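Periplasmic binding protein (Veillonella parvula, PDB 4LJS) probably binds a small ligand, as yet unidentified, outside the cytoplasmic membrane and delivers it to an ABC-type importer. Local coordinates at residues A[26-29]-A[35-38]; A[47-50]-A[54-57]; A[113-118]-A[141-146]; A[124-129]-A[134-139]; A[149-154]-A[297-302]. One frame throughout, in Å; residues are numbered along the deposited sequence.

Contact 1: A[26-29]-A[35-38]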
# COMPACT_ATOMS: atom_id res chain seq x y z
N ILE A 26 1.56 -1.98 21.54
CA ILE A 26 1.75 -1.39 20.23
C ILE A 26 1.52 0.12 20.28
O ILE A 26 0.58 0.58 20.94
CB ILE A 26 0.76 -2.01 19.20
CG1 ILE A 26 1.11 -3.48 18.94
CG2 ILE A 26 0.74 -1.21 17.89
CD1 ILE A 26 2.51 -3.68 18.37
N GLU A 27 2.37 0.87 19.59
CA GLU A 27 2.15 2.30 19.41
C GLU A 27 1.59 2.62 18.02
O GLU A 27 2.13 2.21 16.99
CB GLU A 27 3.45 3.08 19.63
CG GLU A 27 3.33 4.55 19.26
CD GLU A 27 4.64 5.30 19.42
OE1 GLU A 27 5.42 5.35 18.45
OE2 GLU A 27 4.88 5.84 20.52
N SER A 28 0.50 3.38 18.00
CA SER A 28 -0.10 3.86 16.77
C SER A 28 -0.39 5.34 16.95
O SER A 28 -0.03 5.92 17.98
CB SER A 28 -1.38 3.08 16.46
OG SER A 28 -1.81 3.24 15.11
N PHE A 29 -1.02 5.97 15.96
CA PHE A 29 -1.26 7.41 16.00
C PHE A 29 -2.66 7.76 15.50
O PHE A 29 -3.13 7.18 14.53
CB PHE A 29 -0.25 8.17 15.14
CG PHE A 29 1.18 7.88 15.48
CD1 PHE A 29 1.80 6.74 15.00
CD2 PHE A 29 1.91 8.77 16.27
CE1 PHE A 29 3.13 6.47 15.32
CE2 PHE A 29 3.23 8.51 16.59
CZ PHE A 29 3.84 7.36 16.11
N PRO A 35 0.43 10.04 19.46
CA PRO A 35 0.44 8.59 19.64
C PRO A 35 -0.56 8.11 20.69
O PRO A 35 -0.92 8.84 21.61
CB PRO A 35 1.86 8.31 20.13
CG PRO A 35 2.22 9.55 20.91
CD PRO A 35 1.52 10.70 20.21
N PHE A 36 -1.00 6.87 20.54
CA PHE A 36 -1.74 6.21 21.60
C PHE A 36 -1.22 4.79 21.70
O PHE A 36 -0.68 4.25 20.74
CB PHE A 36 -3.25 6.23 21.35
CG PHE A 36 -3.70 5.38 20.19
CD1 PHE A 36 -3.58 5.84 18.88
CD2 PHE A 36 -4.27 4.13 20.40
CE1 PHE A 36 -4.01 5.07 17.81
CE2 PHE A 36 -4.70 3.35 19.34
CZ PHE A 36 -4.58 3.82 18.03
N GLU A 37 -1.36 4.21 22.88
CA GLU A 37 -0.79 2.90 23.14
C GLU A 37 -1.91 1.91 23.34
O GLU A 37 -2.93 2.23 23.95
CB GLU A 37 0.09 2.97 24.38
CG GLU A 37 1.25 2.02 24.35
CD GLU A 37 2.26 2.33 25.44
OE1 GLU A 37 1.88 2.28 26.64
OE2 GLU A 37 3.42 2.64 25.10
N SER A 38 -1.72 0.70 22.83
CA SER A 38 -2.68 -0.38 22.97
C SER A 38 -1.98 -1.64 23.42
O SER A 38 -0.88 -1.96 22.94
CB SER A 38 -3.39 -0.63 21.64
OG SER A 38 -3.97 0.57 21.16
O HOH W 1 -1.77 1.36 19.74
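I26 and S38 form one antiparallel hydrogen-bonded pair, S28 and F36 the next. I26 N gives to S38 O at 2.8 Å almost straight (172°), and S38 N returns a bond to I26 O at 3.0 Å. In the second pair S28 N reaches F36 O at 3.1 Å, whereas the answering donor, F36 N, meets S28 O from 37° above its carbonyl plane. A water fastens the two pairs together: it donates to I26 O (2.8 Å) and F36 O and accepts from S38 OG, which ties a serine side chain into the backbone bonding. S28 OG turns to the neighbouring strand 135-138 and accepts from I138 N.

Packing follows on both faces. On the face of S28 and F36, the phenyl group swings back over the partner strand, because its CG stands between the backbone N and the carbonyl carbon (chi1 69°); CE1 then lies 3.6 Å from S28 CB. On the other face P35 is flanked by F29, whose CE2 comes 3.8 Å from P35 CB, and by E27, whose extended chain runs beside the proline and points the same way.

The two strands make a beta hairpin laid against the parallel sheet at its outer strand 135-138. F36 reaches P126 of helix 126-130, while I26 touches D160, R163 and I164 of helix 151-164.

Contact 2: A[47-50]-A[54-57]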
# COMPACT_ATOMS: atom_id res chain seq x y z
N VAL A 47 -11.84 -9.36 13.48
CA VAL A 47 -11.21 -8.15 12.97
C VAL A 47 -12.08 -7.47 11.91
O VAL A 47 -12.62 -8.12 11.02
CB VAL A 47 -9.84 -8.49 12.36
CG1 VAL A 47 -9.13 -7.22 11.86
CG2 VAL A 47 -8.99 -9.23 13.38
N VAL A 48 -12.25 -6.16 12.06
CA VAL A 48 -12.82 -5.34 11.01
C VAL A 48 -11.65 -4.62 10.35
O VAL A 48 -10.89 -3.90 11.01
CB VAL A 48 -13.87 -4.36 11.56
CG1 VAL A 48 -14.28 -3.35 10.49
CG2 VAL A 48 -15.10 -5.12 12.07
N ALA A 49 -11.48 -4.86 9.06
CA ALA A 49 -10.31 -4.36 8.34
C ALA A 49 -10.75 -3.45 7.20
O ALA A 49 -11.48 -3.87 6.29
CB ALA A 49 -9.48 -5.53 7.82
N MSE A 50 -10.32 -2.20 7.25
CA MSE A 50 -10.69 -1.22 6.24
C MSE A 50 -9.54 -0.97 5.27
O MSE A 50 -8.41 -0.71 5.69
CB MSE A 50 -11.13 0.10 6.89
CG MSE A 50 -12.00 1.00 6.02
SE MSE A 50 -13.88 0.47 5.93
CE MSE A 50 -13.85 -0.60 7.51
N SER A 54 -4.93 -3.15 5.00
CA SER A 54 -5.41 -3.83 6.20
C SER A 54 -5.77 -5.28 5.87
O SER A 54 -5.34 -6.21 6.56
CB SER A 54 -6.65 -3.13 6.77
OG SER A 54 -6.45 -1.72 6.85
N ILE A 55 -6.52 -5.46 4.79
CA ILE A 55 -7.04 -6.77 4.41
C ILE A 55 -5.96 -7.73 3.96
O ILE A 55 -5.82 -8.81 4.54
CB ILE A 55 -8.10 -6.63 3.30
CG1 ILE A 55 -9.24 -5.71 3.78
CG2 ILE A 55 -8.65 -8.01 2.91
CD1 ILE A 55 -10.07 -5.11 2.66
N GLU A 56 -5.19 -7.34 2.95
CA GLU A 56 -4.17 -8.23 2.38
C GLU A 56 -2.99 -8.51 3.30
O GLU A 56 -2.39 -9.58 3.22
CB GLU A 56 -3.68 -7.72 1.02
CG GLU A 56 -4.63 -8.03 -0.12
CD GLU A 56 -3.98 -7.89 -1.49
OE1 GLU A 56 -3.51 -8.91 -2.04
OE2 GLU A 56 -3.95 -6.75 -2.02
N THR A 57 -2.63 -7.55 4.16
CA THR A 57 -1.51 -7.77 5.08
C THR A 57 -1.85 -8.85 6.11
O THR A 57 -1.04 -9.74 6.38
CB THR A 57 -1.06 -6.48 5.80
OG1 THR A 57 -0.71 -5.47 4.83
CG2 THR A 57 0.15 -6.75 6.71
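A49, at the heart of the contact, points its methyl at the helix that follows its strand, and S54 points back at it: A49 CB and S54 CB lie 3.9 Å apart. With only a methyl on the strand side, the helix backbone at S54 can come close, the two CA atoms being 5.4 Å apart. The S54 hydroxyl is anti to its own carbonyl carbon (chi1 -47°), which turns OG toward the end of the strand, where it donates to M50 O. The modelled length, 2.5 Å, is very short and its exact value deserves caution. V112 O, on the next strand of the sheet, is a weak second partner of the same OG. M50 contributes its backbone alone, since its selenomethionine side chain leaves on the other face of the sheet toward M71 and L123. I55 closes the remaining side: its CG1 rests 3.8 Å from A49 O and 4.1 Å from A49 CB, flanking the methyl that S54 also meets.

All four residues are buried. A strand passing through a tight turn into a helix that packs back on the sheet is the first half of a beta-alpha-beta unit, here strand 47-50, helix 52-60 and strand 67-71, in the Rossmann-like parallel sheet of one lobe.

Contact 3: A[113-118]-A[141-146]. With GOL (glycerol), chain B.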
# COMPACT_ATOMS: atom_id res chain seq x y z
N GLY A 113 -7.42 0.29 10.29
CA GLY A 113 -7.75 1.21 9.22
C GLY A 113 -6.81 2.39 9.08
O GLY A 113 -5.63 2.31 9.42
N TRP A 114 -7.37 3.48 8.58
CA TRP A 114 -6.62 4.70 8.34
C TRP A 114 -7.01 5.77 9.34
O TRP A 114 -7.97 5.60 10.11
CB TRP A 114 -6.87 5.20 6.91
CG TRP A 114 -6.32 4.29 5.85
CD1 TRP A 114 -5.78 3.06 6.04
CD2 TRP A 114 -6.25 4.56 4.44
NE1 TRP A 114 -5.37 2.54 4.83
CE2 TRP A 114 -5.65 3.44 3.84
CE3 TRP A 114 -6.63 5.64 3.63
CZ2 TRP A 114 -5.43 3.36 2.46
CZ3 TRP A 114 -6.41 5.56 2.27
CH2 TRP A 114 -5.81 4.42 1.69
N LYS A 115 -6.27 6.88 9.34
CA LYS A 115 -6.56 8.01 10.22
C LYS A 115 -8.02 8.45 10.13
O LYS A 115 -8.67 8.68 11.15
CB LYS A 115 -5.63 9.19 9.88
CG LYS A 115 -6.05 10.55 10.46
CD LYS A 115 -5.12 11.65 9.95
CE LYS A 115 -5.88 12.79 9.29
NZ LYS A 115 -4.98 13.63 8.43
N SER A 116 -8.54 8.54 8.91
CA SER A 116 -9.92 9.00 8.68
C SER A 116 -10.98 7.97 9.09
O SER A 116 -12.15 8.31 9.21
CB SER A 116 -10.12 9.36 7.21
OG SER A 116 -10.02 8.19 6.40
N THR A 117 -10.58 6.72 9.29
CA THR A 117 -11.55 5.68 9.63
C THR A 117 -12.12 5.86 11.03
O THR A 117 -13.27 5.50 11.30
CB THR A 117 -10.92 4.27 9.55
OG1 THR A 117 -10.21 4.12 8.31
CG2 THR A 117 -11.99 3.19 9.65
N PHE A 118 -11.32 6.42 11.94
CA PHE A 118 -11.65 6.37 13.36
C PHE A 118 -11.97 7.73 13.98
O PHE A 118 -11.32 8.17 14.93
CB PHE A 118 -10.54 5.64 14.10
CG PHE A 118 -10.29 4.26 13.57
CD1 PHE A 118 -11.23 3.25 13.76
CD2 PHE A 118 -9.14 3.97 12.84
CE1 PHE A 118 -11.02 1.98 13.26
CE2 PHE A 118 -8.93 2.70 12.33
CZ PHE A 118 -9.86 1.70 12.55
N SER A 141 1.16 5.55 7.59
CA SER A 141 1.29 6.22 6.29
C SER A 141 -0.01 6.87 5.81
O SER A 141 -0.03 7.49 4.74
CB SER A 141 1.79 5.24 5.24
OG SER A 141 0.81 4.25 4.97
N SER A 142 -1.08 6.74 6.59
CA SER A 142 -2.34 7.41 6.27
C SER A 142 -2.54 8.74 7.02
O SER A 142 -3.60 9.36 6.91
CB SER A 142 -3.52 6.47 6.55
OG SER A 142 -3.72 6.34 7.95
N LEU A 143 -1.54 9.17 7.78
CA LEU A 143 -1.71 10.32 8.68
C LEU A 143 -1.70 11.68 7.98
O LEU A 143 -2.05 12.70 8.57
CB LEU A 143 -0.66 10.31 9.80
CG LEU A 143 -0.71 9.14 10.77
CD1 LEU A 143 0.48 9.20 11.73
CD2 LEU A 143 -2.02 9.12 11.53
N GLY A 144 -1.27 11.71 6.72
CA GLY A 144 -1.28 12.95 5.96
C GLY A 144 -0.03 13.15 5.13
O GLY A 144 1.03 12.60 5.43
N ALA A 145 -0.17 13.97 4.09
CA ALA A 145 0.91 14.20 3.12
C ALA A 145 1.99 15.16 3.63
O ALA A 145 3.08 15.22 3.05
CB ALA A 145 0.34 14.70 1.80
N GLN A 146 1.70 15.89 4.70
CA GLN A 146 2.64 16.88 5.23
C GLN A 146 3.97 16.25 5.66
O GLN A 146 5.00 16.91 5.65
CB GLN A 146 2.02 17.68 6.39
CG GLN A 146 1.72 16.87 7.64
CD GLN A 146 0.37 16.17 7.59
OE1 GLN A 146 -0.18 15.92 6.51
NE2 GLN A 146 -0.18 15.85 8.76
C1 GOL B . -6.74 10.18 3.63
O1 GOL B . -6.74 11.54 4.02
C2 GOL B . -7.65 9.40 4.57
O2 GOL B . -8.62 8.68 3.83
C3 GOL B . -6.82 8.44 5.43
O3 GOL B . -6.56 8.96 6.71
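S142 OG is held from two sides: it accepts from K115 N at 3.0 Å (N-H...O 154°) and is hydrogen-bonded to A139 O in its own chain turn. OG lies between the backbone N and the carbonyl carbon (chi1 73°), which turns it to K115 N. S142 CB lies over one face of the W114 indole, a CH-pi contact 4.0 Å from the centroid of the five-membered ring. The indole NE1 is bonded to N53. The two loops leave the C-terminal ends of neighbouring parallel strands, 110-113 and 135-138, the end of such a sheet that commonly faces the ligand cleft in periplasmic binding proteins. A glycerol, probably from the crystallisation liquor, bridges them: its O3 accepts from S116 N and donates to S142 O, both at 3.0 Å, and its C3 meets W114 CE3 at the ring edge. K115 runs out alongside the second loop, bending at chi3, and NZ reaches L143 O at 3.1 Å from 60° above the carbonyl plane. An alanine here would be likely to cost L143 O this donor and uncover the backbone of the loop where the lysine CD now rests. Deeper in, L143 CD2 lies 4.0 Å from K115 CB.

Contact 4: A[124-129]-A[134-139]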
# COMPACT_ATOMS: atom_id res chain seq x y z
N GLN A 124 -15.67 5.68 14.62
CA GLN A 124 -15.37 6.11 15.99
C GLN A 124 -13.97 5.90 16.48
O GLN A 124 -13.25 5.15 15.91
CB GLN A 124 -16.36 5.52 16.98
CG GLN A 124 -17.62 6.32 17.13
CD GLN A 124 -17.46 7.57 17.98
OE1 GLN A 124 -18.37 8.35 18.08
NE2 GLN A 124 -16.33 7.73 18.58
N THR A 125 -13.61 6.56 17.55
CA THR A 125 -12.22 6.65 18.04
C THR A 125 -11.70 5.41 18.79
O THR A 125 -12.48 4.56 19.22
CB THR A 125 -12.10 7.83 19.01
OG1 THR A 125 -12.93 7.58 20.15
CG2 THR A 125 -12.52 9.13 18.33
N PRO A 126 -10.36 5.31 18.95
CA PRO A 126 -9.77 4.25 19.78
C PRO A 126 -10.33 4.24 21.20
O PRO A 126 -10.55 3.17 21.76
CB PRO A 126 -8.29 4.65 19.84
CG PRO A 126 -8.06 5.33 18.52
CD PRO A 126 -9.33 6.08 18.23
N THR A 127 -10.56 5.42 21.75
CA THR A 127 -11.13 5.57 23.09
C THR A 127 -12.53 4.95 23.17
O THR A 127 -12.88 4.31 24.17
CB THR A 127 -11.16 7.05 23.51
OG1 THR A 127 -9.82 7.49 23.74
CG2 THR A 127 -11.97 7.24 24.78
N PHE A 128 -13.32 5.14 22.12
CA PHE A 128 -14.65 4.58 22.06
C PHE A 128 -14.59 3.05 22.09
O PHE A 128 -15.30 2.41 22.86
CB PHE A 128 -15.35 5.06 20.78
CG PHE A 128 -16.68 4.41 20.52
CD1 PHE A 128 -16.76 3.23 19.78
CD2 PHE A 128 -17.85 4.98 20.99
CE1 PHE A 128 -17.99 2.63 19.53
CE2 PHE A 128 -19.08 4.38 20.75
CZ PHE A 128 -19.15 3.20 20.01
N TRP A 129 -13.72 2.49 21.25
CA TRP A 129 -13.61 1.04 21.13
C TRP A 129 -12.95 0.39 22.33
O TRP A 129 -13.26 -0.75 22.68
CB TRP A 129 -12.87 0.68 19.84
CG TRP A 129 -13.73 0.93 18.64
CD1 TRP A 129 -13.57 1.92 17.71
CD2 TRP A 129 -14.91 0.21 18.27
NE1 TRP A 129 -14.57 1.85 16.77
CE2 TRP A 129 -15.41 0.81 17.09
CE3 TRP A 129 -15.59 -0.89 18.82
CZ2 TRP A 129 -16.56 0.35 16.45
CZ3 TRP A 129 -16.73 -1.35 18.18
CH2 TRP A 129 -17.21 -0.73 17.00
N ALA A 134 -12.25 -3.42 22.72
CA ALA A 134 -11.64 -3.68 21.43
C ALA A 134 -10.44 -2.76 21.26
O ALA A 134 -10.31 -1.75 21.95
CB ALA A 134 -12.64 -3.45 20.30
N ASN A 135 -9.57 -3.13 20.33
CA ASN A 135 -8.42 -2.31 20.00
C ASN A 135 -8.54 -1.70 18.61
O ASN A 135 -9.30 -2.18 17.77
CB ASN A 135 -7.14 -3.13 20.12
CG ASN A 135 -6.75 -3.35 21.55
OD1 ASN A 135 -6.62 -2.39 22.31
ND2 ASN A 135 -6.60 -4.61 21.94
N VAL A 136 -7.77 -0.64 18.38
CA VAL A 136 -7.72 0.03 17.08
C VAL A 136 -6.26 0.16 16.64
O VAL A 136 -5.40 0.53 17.44
CB VAL A 136 -8.37 1.42 17.14
CG1 VAL A 136 -8.15 2.20 15.84
CG2 VAL A 136 -9.86 1.31 17.46
N TYR A 137 -5.98 -0.19 15.39
CA TYR A 137 -4.66 0.05 14.83
C TYR A 137 -4.79 0.88 13.56
O TYR A 137 -5.59 0.56 12.68
CB TYR A 137 -3.91 -1.26 14.54
CG TYR A 137 -2.53 -1.01 14.00
CD1 TYR A 137 -1.50 -0.61 14.84
CD2 TYR A 137 -2.25 -1.14 12.64
CE1 TYR A 137 -0.22 -0.36 14.36
CE2 TYR A 137 -0.97 -0.89 12.14
CZ TYR A 137 0.04 -0.50 13.01
OH TYR A 137 1.31 -0.24 12.53
N ILE A 138 -3.99 1.94 13.49
CA ILE A 138 -4.07 2.91 12.40
C ILE A 138 -2.78 2.93 11.58
O ILE A 138 -1.68 2.99 12.14
CB ILE A 138 -4.36 4.31 12.99
CG1 ILE A 138 -5.76 4.32 13.61
CG2 ILE A 138 -4.22 5.40 11.93
CD1 ILE A 138 -6.06 5.56 14.44
N ALA A 139 -2.90 2.85 10.26
CA ALA A 139 -1.72 2.93 9.38
C ALA A 139 -1.02 4.28 9.51
O ALA A 139 -1.62 5.32 9.23
CB ALA A 139 -2.11 2.69 7.94
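One backbone hydrogen bond joins the helix to the start of the strand: A134 N gives to W129 O at 2.9 Å (N-H...O 160°), approaching from 36° above the carbonyl plane. At the other end of the helix, T125 is the N-cap, its OG1 accepting from F128 N.

The apolar contacts centre on V136, whose two methyls divide the work. CG2, anti to the carbonyl carbon, wedges between P126 CA at 3.7 Å and W129 CD1 at 3.8 Å, its side chain standing about square to that of the tryptophan. CG1, anti to the backbone N (chi1 172°), faces the proline ring, 4.1 Å from P126 CG. A134 adds a smaller patch, its CB 4.2 Å from W129 CB. Within the helix segment the aromatic rings also meet: F128 CD1 sits over the centre of the indole face.

Helix 126-130 thus packs on strand 135-138, the second half of the beta-alpha-beta unit that starts at strand 110-113. The indole NE1 is bonded to L123 O, and its ring leans on V103 and L104 of helix 100-106. P126 also meets F36 of strand 34-40, while on the far face of the strand Y137 turns to helix 151-164 and bonds D160.

Contact 5: A[149-154]-A[297-302]. Unlike the reference sequence in segment 297-302: S302 (reference Gly).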
# COMPACT_ATOMS: atom_id res chain seq x y z
N LEU A 149 6.28 10.19 3.27
CA LEU A 149 5.84 8.81 3.40
C LEU A 149 6.96 7.88 2.93
O LEU A 149 7.58 8.11 1.88
CB LEU A 149 4.55 8.61 2.61
CG LEU A 149 3.46 9.58 3.09
CD1 LEU A 149 2.20 9.49 2.25
CD2 LEU A 149 3.15 9.36 4.58
N THR A 150 7.25 6.85 3.72
CA THR A 150 8.44 6.03 3.47
C THR A 150 8.16 4.53 3.43
O THR A 150 7.11 4.06 3.89
CB THR A 150 9.52 6.27 4.55
OG1 THR A 150 9.02 5.85 5.83
CG2 THR A 150 9.93 7.76 4.61
N MSE A 151 9.12 3.78 2.88
CA MSE A 151 9.06 2.33 2.91
C MSE A 151 9.11 1.82 4.35
O MSE A 151 8.43 0.85 4.70
CB MSE A 151 10.21 1.72 2.09
CG MSE A 151 10.17 2.08 0.61
SE MSE A 151 11.51 1.15 -0.44
CE MSE A 151 10.76 -0.63 -0.34
N ASP A 152 9.91 2.49 5.17
CA ASP A 152 10.02 2.18 6.59
C ASP A 152 8.67 2.10 7.30
O ASP A 152 8.43 1.16 8.06
CB ASP A 152 10.93 3.19 7.29
CG ASP A 152 12.41 2.90 7.07
OD1 ASP A 152 12.74 1.76 6.66
OD2 ASP A 152 13.24 3.81 7.29
N MSE A 153 7.80 3.07 7.06
CA MSE A 153 6.47 3.04 7.68
C MSE A 153 5.71 1.77 7.33
O MSE A 153 5.00 1.23 8.17
CB MSE A 153 5.63 4.25 7.27
CG MSE A 153 6.12 5.55 7.83
SE MSE A 153 5.17 7.02 7.00
CE MSE A 153 6.16 8.49 7.85
N GLU A 154 5.87 1.31 6.08
CA GLU A 154 5.20 0.07 5.66
C GLU A 154 5.79 -1.15 6.36
O GLU A 154 5.05 -2.05 6.76
CB GLU A 154 5.26 -0.10 4.13
CG GLU A 154 4.59 1.03 3.36
CD GLU A 154 3.18 1.33 3.86
OE1 GLU A 154 2.39 0.38 4.04
OE2 GLU A 154 2.87 2.52 4.07
N ILE A 297 1.48 -4.99 2.69
CA ILE A 297 2.17 -6.09 2.01
C ILE A 297 2.34 -5.89 0.49
O ILE A 297 3.26 -6.45 -0.10
CB ILE A 297 1.50 -7.46 2.32
CG1 ILE A 297 2.44 -8.62 2.00
CG2 ILE A 297 0.17 -7.61 1.59
CD1 ILE A 297 3.77 -8.56 2.72
N ARG A 298 1.47 -5.09 -0.13
CA ARG A 298 1.52 -4.90 -1.59
C ARG A 298 2.69 -4.00 -2.04
O ARG A 298 2.89 -3.76 -3.24
CB ARG A 298 0.19 -4.37 -2.14
CG ARG A 298 -1.01 -5.30 -1.91
CD ARG A 298 -0.76 -6.69 -2.50
NE ARG A 298 -0.61 -6.64 -3.95
CZ ARG A 298 -1.62 -6.66 -4.81
NH1 ARG A 298 -2.88 -6.73 -4.37
NH2 ARG A 298 -1.37 -6.61 -6.11
N LEU A 299 3.46 -3.51 -1.08
CA LEU A 299 4.71 -2.82 -1.37
C LEU A 299 5.64 -3.71 -2.23
O LEU A 299 6.46 -3.20 -3.00
CB LEU A 299 5.41 -2.41 -0.08
CG LEU A 299 6.76 -1.71 -0.21
CD1 LEU A 299 6.68 -0.52 -1.17
CD2 LEU A 299 7.27 -1.26 1.13
N LEU A 300 5.51 -5.02 -2.08
CA LEU A 300 6.30 -5.96 -2.89
C LEU A 300 6.06 -5.77 -4.39
O LEU A 300 6.99 -5.85 -5.19
CB LEU A 300 6.00 -7.41 -2.48
CG LEU A 300 6.79 -8.48 -3.24
CD1 LEU A 300 8.31 -8.24 -3.12
CD2 LEU A 300 6.41 -9.89 -2.78
N ASP A 301 4.80 -5.52 -4.77
CA ASP A 301 4.45 -5.31 -6.17
C ASP A 301 5.14 -4.06 -6.74
O ASP A 301 5.65 -4.08 -7.87
CB ASP A 301 2.92 -5.17 -6.34
CG ASP A 301 2.17 -6.45 -6.04
OD1 ASP A 301 1.93 -6.75 -4.85
OD2 ASP A 301 1.81 -7.17 -7.00
N SER A 302 5.15 -2.98 -5.97
CA SER A 302 5.77 -1.75 -6.44
C SER A 302 7.30 -1.84 -6.50
O SER A 302 7.91 -1.33 -7.43
CB SER A 302 5.33 -0.54 -5.63
OG SER A 302 5.46 -0.74 -4.24
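This is a small, wholly apolar contact between the first turns of two helices, 151-164 and 299-310, buried, with its centre about 6 Å from the centre of the chain. L299 carries it from one side. The leucine points toward the other helix, and with CG anti to its backbone N (chi1 178°) it lodges CD2 between two groups: the terminal methyl CE of the selenomethionine M151, and the CB of E154, each 3.8 Å away. M151 gets there by a bend at chi3 that brings its end methyl round, so that its chain meets L299 at about a right angle. Residues of two further helices close round the leucine, I219 of helix 215-222 and M178 of helix 168-188. Shortening this leucine to an alanine would probably open a gap between the two helix starts and take away one wall of the M151 methyl's packing.

The charged groups do their bonding off to the sides. E154 offers L299 its aliphatic part, while its carboxylate is held by S141 OG and by G296 N. R298 turns the other way: NE reaches D301 OD1 at 2.7 Å, in the guanidinium plane but 55° above that of the carboxylate, and NH1 bridges to E56. No hydrogen bond crosses between the segments, so the fit depends on shape and hydrophobic burial, with the buried charges settled by partners round its margin.

Contacts 2 and 4 lie on the same parallel sheet, their centres 14 Å apart, and contact 3 joins loops at its strand ends; contact 4 is nested inside the loop that contact 3 closes. G113 links the two through G113 N to Y137 O at 3.0 Å. The hairpin of contact 1 is attached to that sheet by S28 OG and I138 N, 3.0 Å apart, and touches contact 3 where F29 meets L143. Contact 5 is tied to contact 2 by the salt bridge from R298 NH1 to E56 OE2 (2.6 Å), and to contact 3 through S141 and E154. The glycerol sits at contact 3, at what is probably the ligand-cleft side.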